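Local coordinates for NS6 protease (Murine norovirus 1, PDB 4ASH), which probably cleaves the viral polyprotein as a cysteine protease with a trypsin-like fold, releasing its individual nonstructural proteins, at residues A[85-91]-A[140-146]; A[28-32]-A[155-160]; A[53-57]-A[172-176]; A[46-50]-A[60-64]. The protein carries 1 engineered substitution. All coordinates share one frame; numbering follows the deposited sequence.

Interaction 1 (A[85-91]-A[140-146]). Engineered in segment 140-146: A141 (natural residue Cys).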
loop_
_atom_site.group_PDB
_atom_site.type_symbol
_atom_site.label_atom_id
_atom_site.label_comp_id
_atom_site.label_asym_id
_atom_site.label_seq_id
_atom_site.Cartn_x
_atom_site.Cartn_y
_atom_site.Cartn_z
ATOM N N ALA A 85 -6.364 0.814 11.428
ATOM C CA ALA A 85 -6.473 1.070 10.010
ATOM C C ALA A 85 -7.253 -0.054 9.355
ATOM O O ALA A 85 -7.669 -1.005 10.011
ATOM C CB ALA A 85 -5.087 1.192 9.382
ATOM N N SER A 86 -7.439 0.060 8.045
ATOM C CA SER A 86 -8.143 -0.961 7.289
ATOM C C SER A 86 -7.332 -1.330 6.055
ATOM O O SER A 86 -6.929 -0.447 5.295
ATOM C CB SER A 86 -9.518 -0.429 6.878
ATOM O OG SER A 86 -10.212 -1.360 6.076
ATOM N N VAL A 87 -7.086 -2.624 5.856
ATOM C CA VAL A 87 -6.451 -3.081 4.632
ATOM C C VAL A 87 -7.570 -3.363 3.641
ATOM O O VAL A 87 -8.427 -4.213 3.895
ATOM C CB VAL A 87 -5.629 -4.366 4.813
ATOM C CG1 VAL A 87 -4.798 -4.608 3.573
ATOM C CG2 VAL A 87 -4.710 -4.257 6.028
ATOM N N LEU A 88 -7.575 -2.637 2.529
ATOM C CA LEU A 88 -8.602 -2.823 1.506
ATOM C C LEU A 88 -8.167 -3.939 0.573
ATOM O O LEU A 88 -7.604 -3.700 -0.492
ATOM C CB LEU A 88 -8.806 -1.532 0.723
ATOM C CG LEU A 88 -9.083 -0.262 1.532
ATOM C CD1 LEU A 88 -9.392 0.913 0.584
ATOM C CD2 LEU A 88 -10.216 -0.467 2.517
ATOM N N VAL A 89 -8.381 -5.179 1.003
ATOM C CA VAL A 89 -7.994 -6.329 0.188
ATOM C C VAL A 89 -9.035 -6.617 -0.878
ATOM O O VAL A 89 -10.205 -6.829 -0.564
ATOM C CB VAL A 89 -7.840 -7.593 1.036
ATOM C CG1 VAL A 89 -7.602 -8.797 0.146
ATOM C CG2 VAL A 89 -6.694 -7.433 2.018
ATOM N N LYS A 90 -8.610 -6.624 -2.131
ATOM C CA LYS A 90 -9.444 -7.232 -3.178
ATOM C C LYS A 90 -8.891 -8.590 -3.512
ATOM O O LYS A 90 -7.680 -8.783 -3.509
ATOM C CB LYS A 90 -9.432 -6.395 -4.451
ATOM C CG LYS A 90 -10.428 -5.264 -4.465
ATOM C CD LYS A 90 -10.619 -4.771 -5.898
ATOM C CE LYS A 90 -11.629 -3.651 -5.960
ATOM N NZ LYS A 90 -11.676 -3.069 -7.335
ATOM N N ARG A 91 -9.785 -9.528 -3.832
ATOM C CA ARG A 91 -9.384 -10.825 -4.354
ATOM C C ARG A 91 -9.695 -10.845 -5.845
ATOM O O ARG A 91 -10.457 -10.010 -6.325
ATOM C CB ARG A 91 -10.123 -11.933 -3.616
ATOM C CG ARG A 91 -9.774 -12.023 -2.117
ATOM C CD ARG A 91 -8.442 -12.731 -1.884
ATOM N NE ARG A 91 -7.737 -12.295 -0.666
ATOM C CZ ARG A 91 -8.020 -12.686 0.574
ATOM N NH1 ARG A 91 -9.027 -13.517 0.815
ATOM N NH2 ARG A 91 -7.294 -12.222 1.595
ATOM N N ASP A 140 -2.216 -10.837 -2.237
ATOM C CA ASP A 140 -2.815 -9.612 -1.699
ATOM C C ASP A 140 -1.871 -8.414 -1.709
ATOM O O ASP A 140 -2.331 -7.286 -1.510
ATOM C CB ASP A 140 -3.302 -9.790 -0.258
ATOM C CG ASP A 140 -4.513 -10.698 -0.127
ATOM O OD1 ASP A 140 -5.183 -11.022 -1.139
ATOM O OD2 ASP A 140 -4.803 -11.061 1.025
ATOM N N ALA A 141 -0.576 -8.630 -1.928
ATOM C CA ALA A 141 0.380 -7.513 -1.865
ATOM C C ALA A 141 0.017 -6.387 -2.831
ATOM O O ALA A 141 -0.376 -6.623 -3.977
ATOM C CB ALA A 141 1.801 -7.983 -2.112
ATOM N N GLY A 142 0.182 -5.161 -2.348
ATOM C CA GLY A 142 -0.161 -3.974 -3.109
ATOM C C GLY A 142 -1.443 -3.304 -2.665
ATOM O O GLY A 142 -1.664 -2.133 -2.980
ATOM N N CYS A 143 -2.317 -4.032 -1.978
ATOM C CA CYS A 143 -3.558 -3.448 -1.480
ATOM C C CYS A 143 -3.263 -2.369 -0.430
ATOM O O CYS A 143 -2.321 -2.500 0.377
ATOM C CB CYS A 143 -4.499 -4.519 -0.933
ATOM S SG CYS A 143 -5.185 -5.596 -2.239
ATOM N N PRO A 144 -4.032 -1.277 -0.449
ATOM C CA PRO A 144 -3.718 -0.148 0.436
ATOM C C PRO A 144 -4.153 -0.327 1.892
ATOM O O PRO A 144 -5.135 -0.997 2.190
ATOM C CB PRO A 144 -4.514 0.997 -0.202
ATOM C CG PRO A 144 -5.754 0.287 -0.709
ATOM C CD PRO A 144 -5.216 -1.007 -1.289
ATOM N N TYR A 145 -3.418 0.325 2.790
ATOM C CA TYR A 145 -3.829 0.479 4.172
ATOM C C TYR A 145 -4.351 1.890 4.315
ATOM O O TYR A 145 -3.646 2.837 3.965
ATOM C CB TYR A 145 -2.617 0.345 5.094
ATOM C CG TYR A 145 -2.138 -1.070 5.340
ATOM C CD1 TYR A 145 -1.838 -1.926 4.283
ATOM C CD2 TYR A 145 -1.969 -1.543 6.634
ATOM C CE1 TYR A 145 -1.387 -3.223 4.506
ATOM C CE2 TYR A 145 -1.519 -2.841 6.874
ATOM C CZ TYR A 145 -1.228 -3.672 5.808
ATOM O OH TYR A 145 -0.781 -4.963 6.034
ATOM N N VAL A 146 -5.568 2.041 4.825
ATOM C CA VAL A 146 -6.176 3.361 4.953
ATOM C C VAL A 146 -6.745 3.554 6.355
ATOM O O VAL A 146 -6.975 2.596 7.079
ATOM C CB VAL A 146 -7.310 3.581 3.911
ATOM C CG1 VAL A 146 -6.778 3.422 2.490
ATOM C CG2 VAL A 146 -8.469 2.616 4.151
HETATM O O HOH W 1 -5.854 -10.723 -3.787
#
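R91 sets CG anti to its own carbonyl carbon and folds back at chi2 (-79°), and D140 places its carboxylate beside its own backbone N (chi1 -70°); together these torsions bring the two charged groups edge to edge where an antiparallel strand pair of the trypsin-like fold runs out. The guanidinium and carboxylate planes are only 3° apart. R91 grips side-on, NE reaching D140 OD1 at 2.9 Å and NH2 reaching D140 OD2 at 2.8 Å, and each oxygen offers its syn lone pair. Water 1 lies within hydrogen-bonding distance of both D140 OD1 and K90 O. I137 N binds D140 OD2, and this bond and the salt bridge together restrain the carboxylate. D140 starts the type II turn that carries A141, an engineered residue replacing the natural Cys, at the position expected of the nucleophile in this family.

Beyond the salt bridge the two chains pair as antiparallel strands. S86 and V146 form a hydrogen-bonded pair, with S86 N to V146 O at 2.8 Å and V146 N to S86 O at 2.9 Å. L88 N continues to P144 O at 3.0 Å, and K90 N uses a sulfur acceptor, C143 SG, at 3.6 Å. V87 and Y145 make the non-hydrogen-bonded pair between, their side chains pointing the same way: V87 CG2 sits 3.5 Å above the Y145 ring plane, over the ring centre.

Interaction 2 (A[28-32]-A[155-160]); sequences ITAKH and VIGVHV
I28 meets V158 and V155 through its long branch. With chi1 at 65°, CG1 stands between the backbone N and the carbonyl carbon, and CD1 comes within 3.7 Å of V158 CG1. The same I28 CD1 lies 4.1 Å from V155 CG2, the two side chains running antiparallel past one another. T29 directs its side chain away, where OG1 bonds to W18 O, and contributes backbone instead: T29 O is 3.6 Å from V158 CG2. V158 therefore divides its methyls, CG1 for isoleucine and CG2 for the following carbonyl. A30 then returns its side chain to the interface, with CB 3.8 Å from V160 CG1 and 4.0 Å from H159 O. At H32 the ring comes obliquely to the V160 carbonyl, CE1 lying 3.5 Å from V160 O, while H32 ND1 is held by D56.

The segment axes approach to 6.5 Å and run 33° apart, too far for a paired ladder, and the side-chain contacts are mainly apolar packing between two sheets. Such packing at a barrel interface, with a histidine bound to an aspartate at its edge and touching the engineered A141, matches the active-site cleft of chymotrypsin-like cysteine proteases, where H32 and D56 are consistent with the catalytic His-Asp pair.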
loop_
_atom_site.group_PDB
_atom_site.type_symbol
_atom_site.label_atom_id
_atom_site.label_comp_id
_atom_site.label_asym_id
_atom_site.label_seq_id
_atom_site.Cartn_x
_atom_site.Cartn_y
_atom_site.Cartn_z
ATOM N N ILE A 28 0.137 3.749 -6.509
ATOM C CA ILE A 28 1.122 3.131 -5.630
ATOM C C ILE A 28 0.931 1.612 -5.569
ATOM O O ILE A 28 -0.187 1.110 -5.719
ATOM C CB ILE A 28 1.101 3.732 -4.202
ATOM C CG1 ILE A 28 -0.226 3.436 -3.474
ATOM C CG2 ILE A 28 1.420 5.228 -4.266
ATOM C CD1 ILE A 28 -0.238 3.948 -2.000
ATOM N N THR A 29 2.027 0.890 -5.353
ATOM C CA THR A 29 1.969 -0.571 -5.310
ATOM C C THR A 29 3.183 -1.096 -4.535
ATOM O O THR A 29 4.039 -0.329 -4.099
ATOM C CB THR A 29 1.936 -1.178 -6.745
ATOM O OG1 THR A 29 1.724 -2.601 -6.681
ATOM C CG2 THR A 29 3.236 -0.912 -7.473
ATOM N N ALA A 30 3.248 -2.411 -4.378
ATOM C CA ALA A 30 4.407 -3.071 -3.808
ATOM C C ALA A 30 5.417 -3.311 -4.923
ATOM O O ALA A 30 5.086 -3.887 -5.954
ATOM C CB ALA A 30 3.991 -4.395 -3.178
ATOM N N LYS A 31 6.650 -2.870 -4.724
ATOM C CA LYS A 31 7.691 -3.081 -5.722
ATOM C C LYS A 31 7.764 -4.528 -6.220
ATOM O O LYS A 31 7.880 -4.783 -7.429
ATOM C CB LYS A 31 9.057 -2.625 -5.187
ATOM C CG LYS A 31 10.141 -2.661 -6.253
ATOM C CD LYS A 31 11.480 -2.195 -5.718
ATOM C CE LYS A 31 12.517 -2.169 -6.831
ATOM N NZ LYS A 31 13.719 -1.375 -6.447
ATOM N N HIS A 32 7.660 -5.481 -5.296
ATOM C CA HIS A 32 7.864 -6.882 -5.653
ATOM C C HIS A 32 6.769 -7.498 -6.522
ATOM O O HIS A 32 6.965 -8.595 -7.044
ATOM C CB HIS A 32 8.140 -7.756 -4.421
ATOM C CG HIS A 32 6.927 -8.101 -3.621
ATOM N ND1 HIS A 32 6.469 -7.326 -2.574
ATOM C CD2 HIS A 32 6.094 -9.170 -3.684
ATOM C CE1 HIS A 32 5.401 -7.891 -2.043
ATOM N NE2 HIS A 32 5.155 -9.018 -2.694
ATOM N N VAL A 155 -4.380 7.365 2.995
ATOM C CA VAL A 155 -3.709 6.093 2.744
ATOM C C VAL A 155 -2.310 6.164 3.348
ATOM O O VAL A 155 -1.643 7.202 3.284
ATOM C CB VAL A 155 -3.738 5.683 1.240
ATOM C CG1 VAL A 155 -3.181 6.766 0.334
ATOM C CG2 VAL A 155 -3.016 4.369 1.014
ATOM N N ILE A 156 -1.887 5.075 3.983
ATOM C CA ILE A 156 -0.628 5.103 4.728
ATOM C C ILE A 156 0.463 4.180 4.210
ATOM O O ILE A 156 1.622 4.267 4.640
ATOM C CB ILE A 156 -0.851 4.833 6.223
ATOM C CG1 ILE A 156 -1.350 3.403 6.447
ATOM C CG2 ILE A 156 -1.800 5.865 6.805
ATOM C CD1 ILE A 156 -1.359 2.999 7.923
ATOM N N GLY A 157 0.111 3.296 3.288
ATOM C CA GLY A 157 1.075 2.341 2.783
ATOM C C GLY A 157 0.385 1.244 2.000
ATOM O O GLY A 157 -0.834 1.280 1.812
ATOM N N VAL A 158 1.166 0.266 1.551
ATOM C CA VAL A 158 0.619 -0.862 0.812
ATOM C C VAL A 158 1.020 -2.193 1.441
ATOM O O VAL A 158 2.107 -2.336 2.007
ATOM C CB VAL A 158 1.042 -0.840 -0.679
ATOM C CG1 VAL A 158 0.496 0.413 -1.388
ATOM C CG2 VAL A 158 2.540 -0.923 -0.846
ATOM N N HIS A 159 0.144 -3.187 1.313
ATOM C CA HIS A 159 0.432 -4.487 1.905
ATOM C C HIS A 159 1.622 -5.155 1.222
ATOM O O HIS A 159 1.698 -5.202 -0.008
ATOM C CB HIS A 159 -0.777 -5.395 1.751
ATOM C CG HIS A 159 -0.592 -6.709 2.446
ATOM N ND1 HIS A 159 -0.397 -6.781 3.795
ATOM C CD2 HIS A 159 -0.505 -7.973 1.963
ATOM C CE1 HIS A 159 -0.246 -8.055 4.147
ATOM N NE2 HIS A 159 -0.285 -8.790 3.056
ATOM N N VAL A 160 2.553 -5.701 2.003
ATOM C CA VAL A 160 3.644 -6.439 1.363
ATOM C C VAL A 160 3.923 -7.840 1.915
ATOM O O VAL A 160 4.358 -8.711 1.169
ATOM C CB VAL A 160 4.954 -5.632 1.319
ATOM C CG1 VAL A 160 4.720 -4.330 0.566
ATOM C CG2 VAL A 160 5.483 -5.371 2.749
#

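Interaction 3 (A[53-57]-A[172-176]); sequences SSGDF and ATHGE
A172 opens the contact by laying its CB 4.2 Å from F57 CB and also against the backbone of D56. Its carbonyl oxygen comes to the ring edge: A172 O is 3.5 Å from F57 CD2 and lies near the ring plane. T173 turns its side chain away and presents its carbonyl, T173 O being 3.3 Å from F57 CB. Water 2 lies within hydrogen-bonding distance of T173 O, G175 O and S54 OG, but cannot donate to every acceptor in reach at once. H174 CB lies over one face of the F57 ring, 3.7 Å from its centroid, 23° off the normal and offset toward the rim, a CH-pi contact. The ring is placed there because F57 holds CG anti to its backbone N (chi1 -170°), beside H174, whose side chain points the same way. H174 O accepts a hydrogen bond from water 3 at 2.6 Å. E176 ends the series through water 4, which donates to E176 OE2 at 2.6 Å and pairs with S54 OG at 3.0 Å.

S54 to F57 is the type II' turn of the beta hairpin 49-54/57-62, and its tip packs against the loop leaving strand 168-172 of the other sheet. F57 also packs on I28 of strand 26-30 and V158 of strand 152-162; on strand 114-123, A172 touches V116 and S54 touches H117.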
loop_
_atom_site.group_PDB
_atom_site.type_symbol
_atom_site.label_atom_id
_atom_site.label_comp_id
_atom_site.label_asym_id
_atom_site.label_seq_id
_atom_site.Cartn_x
_atom_site.Cartn_y
_atom_site.Cartn_z
ATOM N N SER A 53 10.977 4.418 -6.304
ATOM C CA SER A 53 10.913 3.305 -5.380
ATOM C C SER A 53 11.656 3.624 -4.094
ATOM O O SER A 53 12.615 4.404 -4.073
ATOM C CB SER A 53 11.475 2.029 -6.013
ATOM O OG SER A 53 12.802 2.226 -6.461
ATOM N N SER A 54 11.192 3.006 -3.021
ATOM C CA SER A 54 11.812 3.137 -1.717
ATOM C C SER A 54 11.526 1.841 -0.976
ATOM O O SER A 54 10.377 1.567 -0.631
ATOM C CB SER A 54 11.186 4.313 -0.977
ATOM O OG SER A 54 11.757 4.451 0.301
ATOM N N GLY A 55 12.555 1.033 -0.755
ATOM C CA GLY A 55 12.341 -0.297 -0.202
ATOM C C GLY A 55 11.390 -1.079 -1.104
ATOM O O GLY A 55 11.665 -1.246 -2.292
ATOM N N ASP A 56 10.268 -1.539 -0.553
ATOM C CA ASP A 56 9.276 -2.274 -1.351
ATOM C C ASP A 56 8.054 -1.422 -1.702
ATOM O O ASP A 56 7.000 -1.947 -2.072
ATOM C CB ASP A 56 8.832 -3.557 -0.635
ATOM C CG ASP A 56 8.202 -4.575 -1.591
ATOM O OD1 ASP A 56 8.669 -4.694 -2.737
ATOM O OD2 ASP A 56 7.244 -5.260 -1.193
ATOM N N PHE A 57 8.198 -0.108 -1.570
ATOM C CA PHE A 57 7.138 0.819 -1.960
ATOM C C PHE A 57 7.429 1.402 -3.337
ATOM O O PHE A 57 8.517 1.923 -3.572
ATOM C CB PHE A 57 7.048 1.946 -0.936
ATOM C CG PHE A 57 5.840 2.828 -1.098
ATOM C CD1 PHE A 57 5.868 3.922 -1.946
ATOM C CD2 PHE A 57 4.674 2.556 -0.392
ATOM C CE1 PHE A 57 4.757 4.741 -2.077
ATOM C CE2 PHE A 57 3.554 3.361 -0.535
ATOM C CZ PHE A 57 3.599 4.449 -1.372
ATOM N N ALA A 172 4.402 -1.577 3.489
ATOM C CA ALA A 172 5.523 -0.756 3.060
ATOM C C ALA A 172 5.050 0.685 3.007
ATOM O O ALA A 172 3.918 0.953 2.604
ATOM C CB ALA A 172 6.038 -1.215 1.705
ATOM N N THR A 173 5.903 1.600 3.467
ATOM C CA THR A 173 5.596 3.027 3.417
ATOM C C THR A 173 6.576 3.742 2.497
ATOM O O THR A 173 7.594 3.184 2.100
ATOM C CB THR A 173 5.633 3.648 4.815
ATOM O OG1 THR A 173 6.937 3.460 5.379
ATOM C CG2 THR A 173 4.604 2.975 5.718
ATOM N N HIS A 174 6.278 4.995 2.160
ATOM C CA HIS A 174 7.011 5.670 1.091
ATOM C C HIS A 174 8.337 6.322 1.483
ATOM O O HIS A 174 9.205 6.541 0.630
ATOM C CB HIS A 174 6.112 6.697 0.393
ATOM C CG HIS A 174 5.926 7.968 1.164
ATOM N ND1 HIS A 174 6.901 8.945 1.247
ATOM C CD2 HIS A 174 4.870 8.436 1.870
ATOM C CE1 HIS A 174 6.454 9.952 1.977
ATOM N NE2 HIS A 174 5.217 9.672 2.362
ATOM N N GLY A 175 8.493 6.631 2.758
ATOM C CA GLY A 175 9.652 7.394 3.198
ATOM C C GLY A 175 10.711 6.578 3.918
ATOM O O GLY A 175 10.498 5.402 4.255
ATOM N N GLU A 176 11.866 7.199 4.121
ATOM C CA GLU A 176 12.856 6.661 5.035
ATOM C C GLU A 176 12.841 7.512 6.284
ATOM O O GLU A 176 12.677 8.733 6.217
ATOM C CB GLU A 176 14.249 6.636 4.398
ATOM C CG GLU A 176 14.412 5.537 3.383
ATOM C CD GLU A 176 15.857 5.231 3.055
ATOM O OE1 GLU A 176 16.526 4.569 3.879
ATOM O OE2 GLU A 176 16.316 5.653 1.972
HETATM O O HOH W 2 10.258 3.493 2.095
HETATM O O HOH W 3 11.383 7.709 -0.103
HETATM O O HOH W 4 14.766 4.777 0.031
#

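Interaction 4 (A[46-50]-A[60-64])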
loop_
_atom_site.group_PDB
_atom_site.type_symbol
_atom_site.label_atom_id
_atom_site.label_comp_id
_atom_site.label_asym_id
_atom_site.label_seq_id
_atom_site.Cartn_x
_atom_site.Cartn_y
_atom_site.Cartn_z
ATOM N N PRO A 46 6.484 4.141 -21.000
ATOM C CA PRO A 46 7.538 4.743 -20.185
ATOM C C PRO A 46 7.873 6.104 -20.777
ATOM O O PRO A 46 7.917 6.249 -22.000
ATOM C CB PRO A 46 8.698 3.770 -20.360
ATOM C CG PRO A 46 8.014 2.443 -20.527
ATOM C CD PRO A 46 6.779 2.738 -21.342
ATOM N N GLY A 47 8.073 7.095 -19.920
ATOM C CA GLY A 47 8.240 8.458 -20.389
ATOM C C GLY A 47 6.980 9.289 -20.214
ATOM O O GLY A 47 7.059 10.505 -20.061
ATOM N N ASP A 48 5.816 8.634 -20.251
ATOM C CA ASP A 48 4.544 9.295 -19.955
ATOM C C ASP A 48 4.326 9.270 -18.453
ATOM O O ASP A 48 3.382 9.860 -17.928
ATOM C CB ASP A 48 3.375 8.583 -20.629
ATOM C CG ASP A 48 3.431 8.664 -22.136
ATOM O OD1 ASP A 48 3.863 9.707 -22.670
ATOM O OD2 ASP A 48 3.034 7.675 -22.785
ATOM N N PHE A 49 5.207 8.564 -17.764
ATOM C CA PHE A 49 5.138 8.494 -16.323
ATOM C C PHE A 49 6.538 8.347 -15.748
ATOM O O PHE A 49 7.467 7.935 -16.449
ATOM C CB PHE A 49 4.232 7.331 -15.870
ATOM C CG PHE A 49 4.695 5.975 -16.330
ATOM C CD1 PHE A 49 5.612 5.249 -15.584
ATOM C CD2 PHE A 49 4.199 5.419 -17.502
ATOM C CE1 PHE A 49 6.035 3.996 -15.998
ATOM C CE2 PHE A 49 4.619 4.163 -17.920
ATOM C CZ PHE A 49 5.537 3.457 -17.170
ATOM N N THR A 50 6.689 8.705 -14.479
ATOM C CA THR A 50 7.930 8.481 -13.766
ATOM C C THR A 50 7.666 7.522 -12.621
ATOM O O THR A 50 6.527 7.386 -12.158
ATOM C CB THR A 50 8.514 9.783 -13.208
ATOM O OG1 THR A 50 7.593 10.363 -12.280
ATOM C CG2 THR A 50 8.784 10.769 -14.332
ATOM N N TYR A 60 4.090 5.463 -9.068
ATOM C CA TYR A 60 4.072 5.938 -10.445
ATOM C C TYR A 60 3.360 7.267 -10.493
ATOM O O TYR A 60 2.283 7.412 -9.914
ATOM C CB TYR A 60 3.283 4.966 -11.324
ATOM C CG TYR A 60 3.885 3.597 -11.446
ATOM C CD1 TYR A 60 3.698 2.650 -10.450
ATOM C CD2 TYR A 60 4.595 3.233 -12.574
ATOM C CE1 TYR A 60 4.235 1.373 -10.565
ATOM C CE2 TYR A 60 5.134 1.958 -12.699
ATOM C CZ TYR A 60 4.949 1.037 -11.689
ATOM O OH TYR A 60 5.464 -0.241 -11.812
ATOM N N TYR A 61 3.962 8.237 -11.176
ATOM C CA TYR A 61 3.313 9.517 -11.397
ATOM C C TYR A 61 3.097 9.763 -12.891
ATOM O O TYR A 61 4.046 9.740 -13.680
ATOM C CB TYR A 61 4.125 10.666 -10.778
ATOM C CG TYR A 61 3.598 12.020 -11.219
ATOM C CD1 TYR A 61 2.461 12.567 -10.634
ATOM C CD2 TYR A 61 4.194 12.712 -12.262
ATOM C CE1 TYR A 61 1.947 13.789 -11.059
ATOM C CE2 TYR A 61 3.690 13.935 -12.692
ATOM C CZ TYR A 61 2.570 14.467 -12.087
ATOM O OH TYR A 61 2.078 15.684 -12.506
ATOM N N PHE A 62 1.846 10.007 -13.264
ATOM C CA PHE A 62 1.471 10.221 -14.656
ATOM C C PHE A 62 1.234 11.704 -14.896
ATOM O O PHE A 62 0.406 12.317 -14.228
ATOM C CB PHE A 62 0.204 9.421 -14.992
ATOM C CG PHE A 62 0.383 7.931 -14.881
ATOM C CD1 PHE A 62 0.270 7.299 -13.651
ATOM C CD2 PHE A 62 0.667 7.164 -16.007
ATOM C CE1 PHE A 62 0.436 5.925 -13.532
ATOM C CE2 PHE A 62 0.840 5.797 -15.896
ATOM C CZ PHE A 62 0.730 5.180 -14.657
ATOM N N THR A 63 1.966 12.271 -15.848
ATOM C CA THR A 63 1.823 13.683 -16.194
ATOM C C THR A 63 0.375 14.045 -16.519
ATOM O O THR A 63 -0.140 15.084 -16.081
ATOM C CB THR A 63 2.714 14.041 -17.391
ATOM O OG1 THR A 63 4.068 13.674 -17.094
ATOM C CG2 THR A 63 2.649 15.534 -17.659
ATOM N N SER A 64 -0.264 13.207 -17.322
ATOM C CA SER A 64 -1.675 13.366 -17.643
ATOM C C SER A 64 -2.475 12.377 -16.821
ATOM O O SER A 64 -2.090 11.219 -16.715
ATOM C CB SER A 64 -1.929 13.100 -19.127
ATOM O OG SER A 64 -1.244 14.045 -19.926
HETATM O O HOH W 5 0.963 10.567 -18.777
#
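F49 can be followed outward from CB, which lies over one face of the F62 ring, 3.5 Å above its plane and offset toward the rim, with F62 CD2 at 3.6 Å. The same F49 CB is 3.3 Å from Y61 O. From there chi1 of 60° places CG between the backbone N and the carbonyl carbon, and the ring leans against both neighbours. F49 CD2 meets F62 CE2 at 3.7 Å; on the other branch F49 CD1 approaches Y60 CD2 at 3.8 Å, near the plane of the tyrosine ring, and F49 CE1 also touches Y60 CD2 and CE2. The F49 plane is inclined 45° to F62 and 58° to Y60; the three residues form an aromatic cluster.

Backbone pairing fixes the register beneath. T50 N to Y61 O and Y61 N to T50 O both measure 2.9 Å, a hydrogen-bonded pair, whereas F49 and F62 form the non-hydrogen-bonded one. At the open end T63 N makes a weak bond to D48 O at 3.5 Å, and water 5 links that carbonyl to S64 N. I41 and F42 flank the rings from the loop before. The geometry is that of an antiparallel beta hairpin, here made by strands 49-54 and 57-62 at the margin of the five-stranded N-terminal sheet.

In the fold
Along the chain, interaction 4 closes before interaction 1 opens, and both fall within the span bridged by interaction 2; interaction 3 crosses interactions 2 and 4 because their segments alternate. Interactions 3 and 4 sit at opposite ends of one hairpin, strands 49-54 and 57-62, their centres about 19 Å apart. Strand 26-30 of interaction 2 neighbours that hairpin in the five-stranded sheet, while strands 144-149 and 152-162 join interactions 1 and 2 in the other sheet, their centres about 9 Å apart. Interactions 2 and 3 lie about 8 Å apart, linked by H32 and D56. Together with the engineered A141 of interaction 1, this arrangement brings the two sheets to a common cleft, consistent with the protease active site.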